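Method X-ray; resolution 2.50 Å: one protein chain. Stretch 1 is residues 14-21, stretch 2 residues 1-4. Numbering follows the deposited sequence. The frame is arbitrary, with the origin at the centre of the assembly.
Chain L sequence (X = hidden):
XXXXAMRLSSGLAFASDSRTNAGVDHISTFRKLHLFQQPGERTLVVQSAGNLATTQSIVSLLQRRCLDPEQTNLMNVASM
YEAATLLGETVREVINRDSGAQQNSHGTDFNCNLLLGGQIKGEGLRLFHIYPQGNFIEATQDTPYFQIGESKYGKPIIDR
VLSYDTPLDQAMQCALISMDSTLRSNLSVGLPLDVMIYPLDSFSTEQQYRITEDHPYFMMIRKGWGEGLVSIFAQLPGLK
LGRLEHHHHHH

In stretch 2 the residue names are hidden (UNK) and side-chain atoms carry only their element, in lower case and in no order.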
# COMPACT_ATOMS: atom_id res chain seq x y z
N PHE L 14 23.09 24.97 -34.80
CA PHE L 14 22.74 25.20 -33.40
C PHE L 14 22.90 26.65 -32.98
O PHE L 14 23.86 27.32 -33.39
CB PHE L 14 23.61 24.33 -32.48
CG PHE L 14 23.59 22.88 -32.80
CD1 PHE L 14 22.64 22.05 -32.23
CD2 PHE L 14 24.50 22.33 -33.67
CE1 PHE L 14 22.60 20.70 -32.52
CE2 PHE L 14 24.47 20.97 -33.96
CZ PHE L 14 23.52 20.16 -33.39
N ALA L 15 21.99 27.15 -32.15
CA ALA L 15 22.17 28.48 -31.56
C ALA L 15 21.66 28.59 -30.12
O ALA L 15 20.52 28.21 -29.82
CB ALA L 15 21.51 29.51 -32.42
N SER L 16 22.51 29.11 -29.24
CA SER L 16 22.15 29.34 -27.85
C SER L 16 22.56 30.72 -27.37
O SER L 16 23.67 31.19 -27.65
CB SER L 16 22.81 28.30 -26.95
OG SER L 16 22.32 27.00 -27.21
N ASP L 17 21.70 31.33 -26.55
CA ASP L 17 22.10 32.55 -25.87
C ASP L 17 22.86 32.14 -24.60
O ASP L 17 23.22 30.97 -24.44
CB ASP L 17 20.90 33.46 -25.53
CG ASP L 17 20.18 33.04 -24.27
OD1 ASP L 17 20.00 31.83 -24.06
OD2 ASP L 17 19.82 33.92 -23.46
N SER L 18 23.12 33.09 -23.71
CA SER L 18 23.85 32.77 -22.51
C SER L 18 23.30 33.43 -21.25
O SER L 18 23.74 33.11 -20.15
CB SER L 18 25.32 33.16 -22.68
OG SER L 18 25.47 34.54 -22.98
N ARG L 19 22.31 34.32 -21.40
CA ARG L 19 21.82 35.03 -20.22
C ARG L 19 21.07 34.03 -19.37
O ARG L 19 20.13 33.38 -19.81
CB ARG L 19 20.95 36.23 -20.61
CG ARG L 19 20.52 37.09 -19.41
CD ARG L 19 19.95 38.45 -19.84
NE ARG L 19 21.03 39.30 -20.35
CZ ARG L 19 20.87 40.49 -20.93
NH1 ARG L 19 19.66 41.03 -21.07
NH2 ARG L 19 21.93 41.17 -21.36
N THR L 20 21.48 33.92 -18.12
CA THR L 20 20.99 32.83 -17.30
C THR L 20 20.46 33.36 -15.98
O THR L 20 21.05 34.26 -15.37
CB THR L 20 22.09 31.77 -17.03
OG1 THR L 20 22.70 31.37 -18.26
CG2 THR L 20 21.50 30.56 -16.34
N ASN L 21 19.36 32.78 -15.52
CA ASN L 21 18.81 33.15 -14.25
C ASN L 21 19.30 32.20 -13.16
O ASN L 21 18.78 31.10 -13.00
CB ASN L 21 17.29 33.11 -14.33
CG ASN L 21 16.64 33.62 -13.07
OD1 ASN L 21 16.74 34.80 -12.74
ND2 ASN L 21 16.02 32.71 -12.33
N UNK L 1 17.43 32.73 -21.57
CA UNK L 1 17.69 31.37 -22.03
C UNK L 1 16.84 31.03 -23.28
O UNK L 1 15.62 30.88 -23.21
c UNK L 1 17.44 30.33 -20.89
c UNK L 1 17.71 28.94 -21.37
o UNK L 1 18.31 30.59 -19.79
N UNK L 2 17.53 30.90 -24.41
CA UNK L 2 16.91 30.49 -25.66
C UNK L 2 17.91 29.66 -26.49
O UNK L 2 19.03 30.09 -26.77
c UNK L 2 16.41 31.72 -26.43
c UNK L 2 16.31 32.26 -28.90
c UNK L 2 14.77 30.03 -29.39
c UNK L 2 15.12 30.86 -30.42
c UNK L 2 15.89 31.98 -30.18
c UNK L 2 15.96 31.43 -27.84
c UNK L 2 15.18 30.32 -28.12
o UNK L 2 14.68 30.55 -31.70
N UNK L 3 17.51 28.44 -26.85
CA UNK L 3 18.34 27.58 -27.68
C UNK L 3 17.54 27.04 -28.86
O UNK L 3 16.36 26.75 -28.73
c UNK L 3 18.92 26.42 -26.87
s UNK L 3 19.87 26.88 -25.37
N UNK L 4 18.18 26.93 -30.02
CA UNK L 4 17.51 26.35 -31.18
C UNK L 4 18.47 25.40 -31.88
O UNK L 4 19.68 25.63 -31.92
c UNK L 4 16.23 26.80 -33.36
c UNK L 4 18.07 28.39 -32.66
c UNK L 4 16.97 27.44 -32.17
O HOH W 1 17.30 31.69 -17.70

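Position 1 carries three side-chain atoms: a carbon bonded to one oxygen and one further carbon. The oxygen lies 3.3 Å from O of Arg19. Branching at CB into unlike atoms, O and C, identifies Thr1. Its chi1 is -61° (m), and its CA-to-CB bond points away from stretch 1, yet OG1 of Thr1 comes as near to that carbonyl as the backbone N does. The N atom of Thr1, with no residue before it in the sequence, can carry a positive charge; it stands 3.3 Å from OD2 of Asp17, a salt bridge that also counts as a weak hydrogen bond. The same N lies 3.3 Å from O of Arg19, again a weak hydrogen bond. A water sits 2.6 Å from OG1 of Thr1 and accepts a hydrogen bond from N of Asn21 at 3.2 Å, linking the hydroxyl to the far end of stretch 1.

Position 2 has one carbon leading to a six-carbon ring that bears an oxygen. The nearest of these atoms to stretch 1 is CB, 4.3 Å from OD1 of Asp17. The oxygen bonds to the ring carbon across from the attachment point, as in a phenol, and this identifies Tyr2. Chi1 is 170° (t); CA-to-CB runs sideways and the end of the side chain leads away, so the ring contributes little here and its hydroxyl is hydrogen-bonded elsewhere in the structure. The backbone does the work. N of Tyr2 donates to OD1 of Asp17 at 2.7 Å with an angle of 162°, and O of Tyr2 accepts from N of Asp17 at 3.0 Å and 161°. One aspartate thus meets both polar groups of the Tyr2 backbone, its carboxylate serving where strand pairing would otherwise call on a main-chain carbonyl.

Position 3 shows one carbon followed by one sulfur, with nothing beyond, and the sulfur stands 3.1 Å from OG of Ser16; that short chain is Cys3, with chi1 -55° (m). It forms a non-hydrogen-bonded antiparallel pair with Ser16, the CA atoms 4.2 Å apart. Both side chains lie on the same face of the sheet, which brings SG and OG together. CA of Cys3 also makes a CA-H...O contact with O of Ala15 at 3.1 Å.

Position 4 has three carbons, CB carrying two others and no polar atom, and one of the outer two packs 3.6 Å from CB of Ala15: Val4, chi1 57° (p). That carbon is CG1, and both side chains lie on the face opposite that of Cys3 and Ser16. The backbones form a hydrogen-bonded pair: N of Val4 to O of Ala15 at 2.7 Å, and N of Ala15 to O of Val4 at 2.8 Å, with angles of 159° and 167°.

The contact is therefore an antiparallel strand pairing, with strand axes at 180° and a closest approach of 4.6 Å, closed at one end by Asp17. Main-chain hydrogen bonds set the register through Ala15, and Asp17 extends it past the strand: OD1 holds N of Tyr2 while OD2 reaches N of Thr1. OD2 also accepts from N of Arg19 at 3.3 Å, so the carboxylate ties its own loop to the chain start. Together the stretches bury 375 Å².

Stretch 2, residues 1-4: TYCV
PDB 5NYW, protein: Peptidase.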